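Side-chain contacts in NAD-dependent benzaldehyde dehydrogenase (Legionella pneumophila, PDB 3RHE), which is of uncertain function but has the vicinal oxygen chelate fold of glyoxalases and bleomycin-resistance proteins, despite its name as a benzaldehyde dehydrogenase: residues A[47-52]-A[72-77]; A[86-91]-A[118-123]. All blocks are in the same frame, centred on the assembly; numbering follows the deposited sequence.

Contact 1. Residues A[47-52]-A[72-77]; sequences GLRLGL and SFQVNS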
ATOM      1  N   GLY A  47      -7.761 -13.652   6.157  1.00 36.42           N
ATOM      2  CA  GLY A  47      -7.728 -13.048   4.835  1.00 36.55           C
ATOM      3  C   GLY A  47      -7.190 -11.626   4.757  1.00 34.71           C
ATOM      4  O   GLY A  47      -6.788 -11.175   3.685  1.00 31.85           O
ATOM      5  N   LEU A  48      -7.185 -10.907   5.877  1.00 32.48           N
ATOM      6  CA  LEU A  48      -6.636  -9.551   5.865  1.00 29.88           C
ATOM      7  C   LEU A  48      -5.145  -9.558   5.521  1.00 24.76           C
ATOM      8  O   LEU A  48      -4.380 -10.397   6.012  1.00 25.65           O
ATOM      9  CB  LEU A  48      -6.887  -8.826   7.194  1.00 28.86           C
ATOM     10  CG  LEU A  48      -6.450  -7.351   7.201  1.00 32.03           C
ATOM     11  CD1 LEU A  48      -7.483  -6.452   7.882  1.00 27.75           C
ATOM     12  CD2 LEU A  48      -5.054  -7.178   7.824  1.00 26.65           C
ATOM     13  N   ARG A  49      -4.739  -8.630   4.666  1.00 20.85           N
ATOM     14  CA  ARG A  49      -3.342  -8.519   4.270  1.00 20.85           C
ATOM     15  C   ARG A  49      -2.711  -7.259   4.860  1.00 18.15           C
ATOM     16  O   ARG A  49      -3.247  -6.160   4.714  1.00 18.06           O
ATOM     17  CB  ARG A  49      -3.216  -8.505   2.742  1.00 20.39           C
ATOM     18  CG  ARG A  49      -3.693  -9.783   2.063  1.00 26.20           C
ATOM     19  CD  ARG A  49      -3.218  -9.844   0.601  1.00 25.98           C
ATOM     20  NE  ARG A  49      -3.690  -8.704  -0.181  1.00 27.26           N
ATOM     21  CZ  ARG A  49      -3.173  -8.324  -1.348  1.00 27.55           C
ATOM     22  NH1 ARG A  49      -2.150  -8.984  -1.869  1.00 28.34           N
ATOM     23  NH2 ARG A  49      -3.670  -7.272  -1.991  1.00 23.15           N
ATOM     24  N   LEU A  50      -1.572  -7.427   5.515  1.00 17.09           N
ATOM     25  CA  LEU A  50      -0.876  -6.315   6.155  1.00 16.76           C
ATOM     26  C   LEU A  50       0.549  -6.178   5.628  1.00 18.57           C
ATOM     27  O   LEU A  50       1.368  -7.113   5.741  1.00 17.17           O
ATOM     28  CB  LEU A  50      -0.856  -6.490   7.678  1.00 18.19           C
ATOM     29  CG  LEU A  50       0.009  -5.503   8.467  1.00 17.43           C
ATOM     30  CD1 LEU A  50      -0.610  -4.112   8.467  1.00 16.37           C
ATOM     31  CD2 LEU A  50       0.205  -6.000   9.905  1.00 18.43           C
ATOM     32  N   GLY A  51       0.829  -5.019   5.032  1.00 15.88           N
ATOM     33  CA  GLY A  51       2.160  -4.696   4.557  1.00 16.25           C
ATOM     34  C   GLY A  51       2.904  -3.698   5.436  1.00 16.86           C
ATOM     35  O   GLY A  51       2.344  -2.702   5.921  1.00 15.30           O
ATOM     36  N   LEU A  52       4.187  -3.973   5.639  1.00 15.53           N
ATOM     37  CA  LEU A  52       5.071  -3.087   6.379  1.00 16.42           C
ATOM     38  C   LEU A  52       6.099  -2.516   5.395  1.00 17.62           C
ATOM     39  O   LEU A  52       6.928  -3.253   4.864  1.00 17.45           O
ATOM     40  CB  LEU A  52       5.770  -3.856   7.497  1.00 15.19           C
ATOM     41  CG  LEU A  52       4.852  -4.695   8.400  1.00 16.93           C
ATOM     42  CD1 LEU A  52       5.681  -5.618   9.311  1.00 16.66           C
ATOM     43  CD2 LEU A  52       3.901  -3.803   9.226  1.00 14.46           C
ATOM     44  N   SER A  72      -4.988   0.236   0.786  1.00 16.50           N
ATOM     45  CA  SER A  72      -4.667   0.075  -0.631  1.00 17.30           C
ATOM     46  C   SER A  72      -5.477  -1.040  -1.292  1.00 20.14           C
ATOM     47  O   SER A  72      -5.937  -1.974  -0.621  1.00 16.99           O
ATOM     48  CB  SER A  72      -3.160  -0.137  -0.849  1.00 16.62           C
ATOM     49  OG  SER A  72      -2.775  -1.478  -0.599  1.00 17.69           O
ATOM     50  N   PHE A  73      -5.629  -0.915  -2.611  1.00 18.07           N
ATOM     51  CA  PHE A  73      -6.471  -1.781  -3.421  1.00 20.68           C
ATOM     52  C   PHE A  73      -5.614  -2.294  -4.574  1.00 18.07           C
ATOM     53  O   PHE A  73      -5.228  -1.516  -5.439  1.00 15.72           O
ATOM     54  CB  PHE A  73      -7.635  -0.995  -4.044  1.00 22.01           C
ATOM     55  CG  PHE A  73      -8.421  -0.144  -3.071  1.00 29.87           C
ATOM     56  CD1 PHE A  73      -9.720  -0.495  -2.715  1.00 34.37           C
ATOM     57  CD2 PHE A  73      -7.882   1.019  -2.537  1.00 25.52           C
ATOM     58  CE1 PHE A  73     -10.452   0.285  -1.831  1.00 36.48           C
ATOM     59  CE2 PHE A  73      -8.606   1.801  -1.658  1.00 27.95           C
ATOM     60  CZ  PHE A  73      -9.896   1.434  -1.303  1.00 34.16           C
ATOM     61  N   GLN A  74      -5.320  -3.589  -4.586  1.00 17.67           N
ATOM     62  CA  GLN A  74      -4.526  -4.187  -5.649  1.00 19.77           C
ATOM     63  C   GLN A  74      -5.443  -4.589  -6.805  1.00 19.03           C
ATOM     64  O   GLN A  74      -6.453  -5.266  -6.593  1.00 17.52           O
ATOM     65  CB  GLN A  74      -3.747  -5.402  -5.144  1.00 19.81           C
ATOM     66  CG  GLN A  74      -2.743  -5.929  -6.162  1.00 20.27           C
ATOM     67  CD  GLN A  74      -2.012  -7.180  -5.694  1.00 27.27           C
ATOM     68  OE1 GLN A  74      -2.013  -7.515  -4.506  1.00 22.81           O
ATOM     69  NE2 GLN A  74      -1.388  -7.883  -6.635  1.00 25.52           N
ATOM     70  N   VAL A  75      -5.112  -4.144  -8.015  1.00 17.61           N
ATOM     71  CA  VAL A  75      -5.940  -4.477  -9.183  1.00 17.03           C
ATOM     72  C   VAL A  75      -5.147  -5.232 -10.245  1.00 19.53           C
ATOM     73  O   VAL A  75      -3.919  -5.349 -10.162  1.00 18.42           O
ATOM     74  CB  VAL A  75      -6.647  -3.228  -9.806  1.00 16.68           C
ATOM     75  CG1 VAL A  75      -7.538  -2.577  -8.776  1.00 18.24           C
ATOM     76  CG2 VAL A  75      -5.626  -2.225 -10.334  1.00 16.52           C
ATOM     77  N   ASN A  76      -5.864  -5.722 -11.249  1.00 19.44           N
ATOM     78  CA  ASN A  76      -5.331  -6.695 -12.196  1.00 21.97           C
ATOM     79  C   ASN A  76      -4.338  -6.167 -13.255  1.00 21.54           C
ATOM     80  O   ASN A  76      -3.485  -6.915 -13.745  1.00 20.33           O
ATOM     81  CB  ASN A  76      -6.501  -7.436 -12.876  1.00 22.66           C
ATOM     82  CG  ASN A  76      -7.189  -6.593 -13.955  1.00 22.86           C
ATOM     83  OD1 ASN A  76      -8.096  -5.794 -13.678  1.00 21.04           O
ATOM     84  ND2 ASN A  76      -6.764  -6.784 -15.192  1.00 19.86           N
ATOM     85  N   SER A  77      -4.440  -4.897 -13.619  1.00 19.06           N
ATOM     86  CA  SER A  77      -3.617  -4.386 -14.713  1.00 19.45           C
ATOM     87  C   SER A  77      -3.452  -2.884 -14.638  1.00 18.99           C
ATOM     88  O   SER A  77      -4.191  -2.207 -13.920  1.00 17.63           O
ATOM     89  CB  SER A  77      -4.257  -4.742 -16.062  1.00 19.01           C
ATOM     90  OG  SER A  77      -5.546  -4.157 -16.161  1.00 17.59           O
TER
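Arg49 and Gln74 make the whole of this contact, each giving 41 Å² to it. The guanidinium meets the amide end-on: Arg49 NH1 and Arg49 NH2 each donate to Gln74 OE1, at 3.0 Å in both cases. Because two N-H groups converge on a single oxygen, neither bond can be straight, and the angles at hydrogen are about 147°. NH1 arrives nearly along the C=O axis, while NH2 leans to the CG side of the carbonyl, tilted somewhat from its plane. Gln74 OE1 lies only 6° out of the guanidinium plane, at its edge, and the amide is nearly coplanar with that group; Gln74 CB is also at the edge, 3.7 Å from Arg49 NH2. The glutamine runs out extended, whereas the arginine bends at its third torsion (chi3 -59°), and the two chains cross at about a right angle. A further bond, from Arg49 NE to the carbonyl oxygen of Asn8, helps fix the rotation of the guanidinium. Strand 8-14 separates the two segments, pairing parallel with 49-54 and antiparallel with 69-74; Arg49 spans it, touching Leu9 on the way, and Gln74 leans on Phe121 and Leu123 of strand 117-123.

Contact 2. Residues A[86-91]-A[118-123]; sequences RQWSDK and LRIFCL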
ATOM      1  N   ARG A  86      -9.761   7.393 -13.546  1.00 19.77           N
ATOM      2  CA  ARG A  86     -10.805   8.149 -14.222  1.00 19.15           C
ATOM      3  C   ARG A  86     -12.071   8.244 -13.373  1.00 20.55           C
ATOM      4  O   ARG A  86     -12.636   9.322 -13.209  1.00 20.02           O
ATOM      5  CB  ARG A  86     -11.120   7.511 -15.575  1.00 23.89           C
ATOM      6  CG  ARG A  86     -12.186   8.245 -16.359  1.00 27.64           C
ATOM      7  CD  ARG A  86     -12.182   7.816 -17.813  1.00 32.94           C
ATOM      8  NE  ARG A  86     -12.677   6.455 -18.004  1.00 35.86           N
ATOM      9  CZ  ARG A  86     -12.904   5.915 -19.200  1.00 39.19           C
ATOM     10  NH1 ARG A  86     -12.687   6.631 -20.300  1.00 39.45           N
ATOM     11  NH2 ARG A  86     -13.353   4.666 -19.302  1.00 31.82           N
ATOM     12  N   GLN A  87     -12.513   7.115 -12.821  1.00 20.26           N
ATOM     13  CA  GLN A  87     -13.705   7.117 -11.973  1.00 21.74           C
ATOM     14  C   GLN A  87     -13.533   8.057 -10.774  1.00 20.41           C
ATOM     15  O   GLN A  87     -14.438   8.827 -10.445  1.00 20.32           O
ATOM     16  CB  GLN A  87     -14.036   5.704 -11.468  1.00 21.07           C
ATOM     17  CG  GLN A  87     -14.557   4.744 -12.519  1.00 22.56           C
ATOM     18  CD  GLN A  87     -14.631   3.315 -12.005  1.00 26.29           C
ATOM     19  OE1 GLN A  87     -14.665   2.359 -12.785  1.00 32.17           O
ATOM     20  NE2 GLN A  87     -14.647   3.163 -10.689  1.00 26.43           N
ATOM     21  N   TRP A  88     -12.372   7.996 -10.127  1.00 17.59           N
ATOM     22  CA  TRP A  88     -12.132   8.812  -8.935  1.00 18.61           C
ATOM     23  C   TRP A  88     -12.064  10.310  -9.264  1.00 20.02           C
ATOM     24  O   TRP A  88     -12.541  11.148  -8.492  1.00 20.25           O
ATOM     25  CB  TRP A  88     -10.869   8.332  -8.190  1.00 19.30           C
ATOM     26  CG  TRP A  88     -11.067   7.049  -7.375  1.00 19.04           C
ATOM     27  CD1 TRP A  88     -12.035   6.091  -7.562  1.00 20.29           C
ATOM     28  CD2 TRP A  88     -10.255   6.585  -6.281  1.00 19.60           C
ATOM     29  NE1 TRP A  88     -11.884   5.077  -6.637  1.00 19.96           N
ATOM     30  CE2 TRP A  88     -10.797   5.350  -5.849  1.00 19.96           C
ATOM     31  CE3 TRP A  88      -9.130   7.097  -5.617  1.00 19.18           C
ATOM     32  CZ2 TRP A  88     -10.256   4.625  -4.780  1.00 22.07           C
ATOM     33  CZ3 TRP A  88      -8.584   6.365  -4.560  1.00 16.79           C
ATOM     34  CH2 TRP A  88      -9.150   5.145  -4.155  1.00 19.23           C
ATOM     35  N   SER A  89     -11.478  10.647 -10.410  1.00 18.38           N
ATOM     36  CA  SER A  89     -11.456  12.039 -10.851  1.00 23.60           C
ATOM     37  C   SER A  89     -12.882  12.530 -11.088  1.00 24.86           C
ATOM     38  O   SER A  89     -13.254  13.617 -10.658  1.00 24.85           O
ATOM     39  CB  SER A  89     -10.630  12.199 -12.126  1.00 24.62           C
ATOM     40  OG  SER A  89      -9.277  11.839 -11.888  1.00 28.71           O
ATOM     41  N   ASP A  90     -13.674  11.707 -11.766  1.00 24.12           N
ATOM     42  CA  ASP A  90     -15.078  12.019 -12.019  1.00 26.39           C
ATOM     43  C   ASP A  90     -15.856  12.211 -10.720  1.00 27.77           C
ATOM     44  O   ASP A  90     -16.771  13.034 -10.648  1.00 29.22           O
ATOM     45  CB  ASP A  90     -15.719  10.925 -12.881  1.00 23.53           C
ATOM     46  CG  ASP A  90     -15.290  11.010 -14.340  1.00 32.17           C
ATOM     47  OD1 ASP A  90     -14.662  12.028 -14.717  1.00 30.62           O
ATOM     48  OD2 ASP A  90     -15.575  10.063 -15.108  1.00 36.27           O
ATOM     49  N   LYS A  91     -15.463  11.467  -9.690  1.00 23.72           N
ATOM     50  CA  LYS A  91     -16.130  11.513  -8.391  1.00 25.07           C
ATOM     51  C   LYS A  91     -15.591  12.639  -7.520  1.00 23.19           C
ATOM     52  O   LYS A  91     -16.049  12.847  -6.399  1.00 25.68           O
ATOM     53  CB  LYS A  91     -15.960  10.175  -7.657  1.00 22.49           C
ATOM     54  CG  LYS A  91     -16.849   9.061  -8.174  1.00 24.42           C
ATOM     55  CD  LYS A  91     -16.359   7.697  -7.698  1.00 25.64           C
ATOM     56  CE  LYS A  91     -17.328   6.591  -8.104  1.00 26.71           C
ATOM     57  NZ  LYS A  91     -16.973   5.302  -7.464  1.00 27.65           N
ATOM     58  N   LEU A 118      -5.362   6.536   0.259  1.00 15.12           N
ATOM     59  CA  LEU A 118      -6.042   5.437  -0.400  1.00 16.19           C
ATOM     60  C   LEU A 118      -5.271   5.167  -1.687  1.00 16.44           C
ATOM     61  O   LEU A 118      -5.223   6.014  -2.569  1.00 17.23           O
ATOM     62  CB  LEU A 118      -7.474   5.861  -0.743  1.00 16.96           C
ATOM     63  CG  LEU A 118      -8.352   6.345   0.424  1.00 14.98           C
ATOM     64  CD1 LEU A 118      -9.704   6.802  -0.091  1.00 15.76           C
ATOM     65  CD2 LEU A 118      -8.548   5.237   1.427  1.00 15.16           C
ATOM     66  N   ARG A 119      -4.669   3.990  -1.800  1.00 15.05           N
ATOM     67  CA  ARG A 119      -3.805   3.720  -2.934  1.00 14.03           C
ATOM     68  C   ARG A 119      -4.353   2.631  -3.840  1.00 15.55           C
ATOM     69  O   ARG A 119      -4.805   1.586  -3.371  1.00 16.38           O
ATOM     70  CB  ARG A 119      -2.388   3.347  -2.476  1.00 14.92           C
ATOM     71  CG  ARG A 119      -1.464   2.895  -3.626  1.00 14.98           C
ATOM     72  CD  ARG A 119      -0.101   2.389  -3.120  1.00 15.85           C
ATOM     73  NE  ARG A 119       0.625   3.405  -2.356  1.00 13.62           N
ATOM     74  CZ  ARG A 119       1.378   4.357  -2.889  1.00 17.17           C
ATOM     75  NH1 ARG A 119       1.511   4.447  -4.206  1.00 16.77           N
ATOM     76  NH2 ARG A 119       1.999   5.224  -2.101  1.00 17.19           N
ATOM     77  N   ILE A 120      -4.302   2.887  -5.143  1.00 13.80           N
ATOM     78  CA  ILE A 120      -4.604   1.876  -6.150  1.00 14.38           C
ATOM     79  C   ILE A 120      -3.259   1.455  -6.759  1.00 14.77           C
ATOM     80  O   ILE A 120      -2.435   2.308  -7.086  1.00 15.33           O
ATOM     81  CB  ILE A 120      -5.491   2.452  -7.302  1.00 14.93           C
ATOM     82  CG1 ILE A 120      -6.808   3.059  -6.784  1.00 15.55           C
ATOM     83  CG2 ILE A 120      -5.762   1.389  -8.366  1.00 14.98           C
ATOM     84  CD1 ILE A 120      -7.732   2.086  -6.123  1.00 16.16           C
ATOM     85  N   PHE A 121      -3.025   0.160  -6.915  1.00 15.22           N
ATOM     86  CA  PHE A 121      -1.798  -0.277  -7.584  1.00 15.72           C
ATOM     87  C   PHE A 121      -1.979  -1.587  -8.329  1.00 16.85           C
ATOM     88  O   PHE A 121      -2.808  -2.424  -7.964  1.00 15.42           O
ATOM     89  CB  PHE A 121      -0.634  -0.406  -6.596  1.00 15.70           C
ATOM     90  CG  PHE A 121      -0.777  -1.561  -5.639  1.00 19.13           C
ATOM     91  CD1 PHE A 121      -0.104  -2.753  -5.857  1.00 18.90           C
ATOM     92  CD2 PHE A 121      -1.603  -1.461  -4.526  1.00 17.95           C
ATOM     93  CE1 PHE A 121      -0.243  -3.825  -4.983  1.00 19.82           C
ATOM     94  CE2 PHE A 121      -1.751  -2.536  -3.649  1.00 17.65           C
ATOM     95  CZ  PHE A 121      -1.060  -3.716  -3.881  1.00 18.48           C
ATOM     96  N   CYS A 122      -1.197  -1.734  -9.392  1.00 16.41           N
ATOM     97  CA  CYS A 122      -1.018  -3.005 -10.074  1.00 17.32           C
ATOM     98  C   CYS A 122       0.465  -3.364  -9.977  1.00 19.20           C
ATOM     99  O   CYS A 122       1.327  -2.562 -10.348  1.00 19.24           O
ATOM    100  CB  CYS A 122      -1.406  -2.878 -11.552  1.00 17.38           C
ATOM    101  SG  CYS A 122      -1.090  -4.388 -12.496  1.00 20.54           S
ATOM    102  N   LEU A 123       0.772  -4.557  -9.484  1.00 20.54           N
ATOM    103  CA  LEU A 123       2.175  -4.974  -9.353  1.00 24.86           C
ATOM    104  C   LEU A 123       2.804  -5.335 -10.697  1.00 24.46           C
ATOM    105  O   LEU A 123       2.144  -5.931 -11.545  1.00 21.18           O
ATOM    106  CB  LEU A 123       2.290  -6.182  -8.419  1.00 23.84           C
ATOM    107  CG  LEU A 123       1.891  -5.934  -6.966  1.00 22.99           C
ATOM    108  CD1 LEU A 123       2.010  -7.212  -6.145  1.00 28.52           C
ATOM    109  CD2 LEU A 123       2.753  -4.833  -6.386  1.00 26.70           C
TER
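Ile120, whose side chain meets Trp88, also has its carbonyl oxygen hydrogen-bonded to Thr107 OG1, and the same hydroxyl oxygen takes a second bond from Arg119 NH1. Thr107 thus ties the backbone of strand 117-123 to the arginine that leaves it on the face turned away from the helix. Across the contact itself no hydrogen bond forms; the contact is made by apolar side chains. Trp88 has the largest share, 80 Å², and brings the far end of its six-membered ring to the strand. Its CG is anti to the carbonyl carbon (chi1 -76°), which aims the indole off the helix at the sheet and lets it span a CA-CA separation of 10.6 Å between Trp88 and Ile120. Ile120 comes from the opposite direction and puts CG1 over one face of the indole, displaced toward the rim, at 4.1 Å from Trp88 CH2. The second torsion (chi2 -63°) turns CD1 past the rim, 3.8 Å from Trp88 CZ2. Leu118, two residues earlier and on the same side of the strand, crosses the indole at about a right angle and meets it obliquely, its CB 3.9 Å from Trp88 CH2. Phe108 adds an edge-to-face ring contact with Trp88, and Ile84 of the same helix also packs on Ile120. Strand 69-74, helix 78-90 and the strands that follow, ending in 117-123, form a βαβββ module of the vicinal oxygen chelate fold, and this contact packs its helix on its last strand.

Overall arrangement
From the N terminus, strand 8-14 and helix 17-28 lead to strand 49-54, where contact 1 opens. It closes 20 residues on, at the end of strand 69-74, and joins the two halves of the sheet across strand 8-14. The chain then enters helix 78-90; contact 2 opens near its C-terminal end and closes 27 residues later on strand 117-123. The loops follow in series, without nesting or crossing. They meet where strands 69-74 and 117-123 run parallel: probable hydrogen bonds link Phe73 N to Arg119 O (2.7 Å) and Val75 N to Phe121 O (2.9 Å). Contact 1 bridges two strands that are not neighbours in the sheet, by side chains alone; contact 2 seats a helix on it.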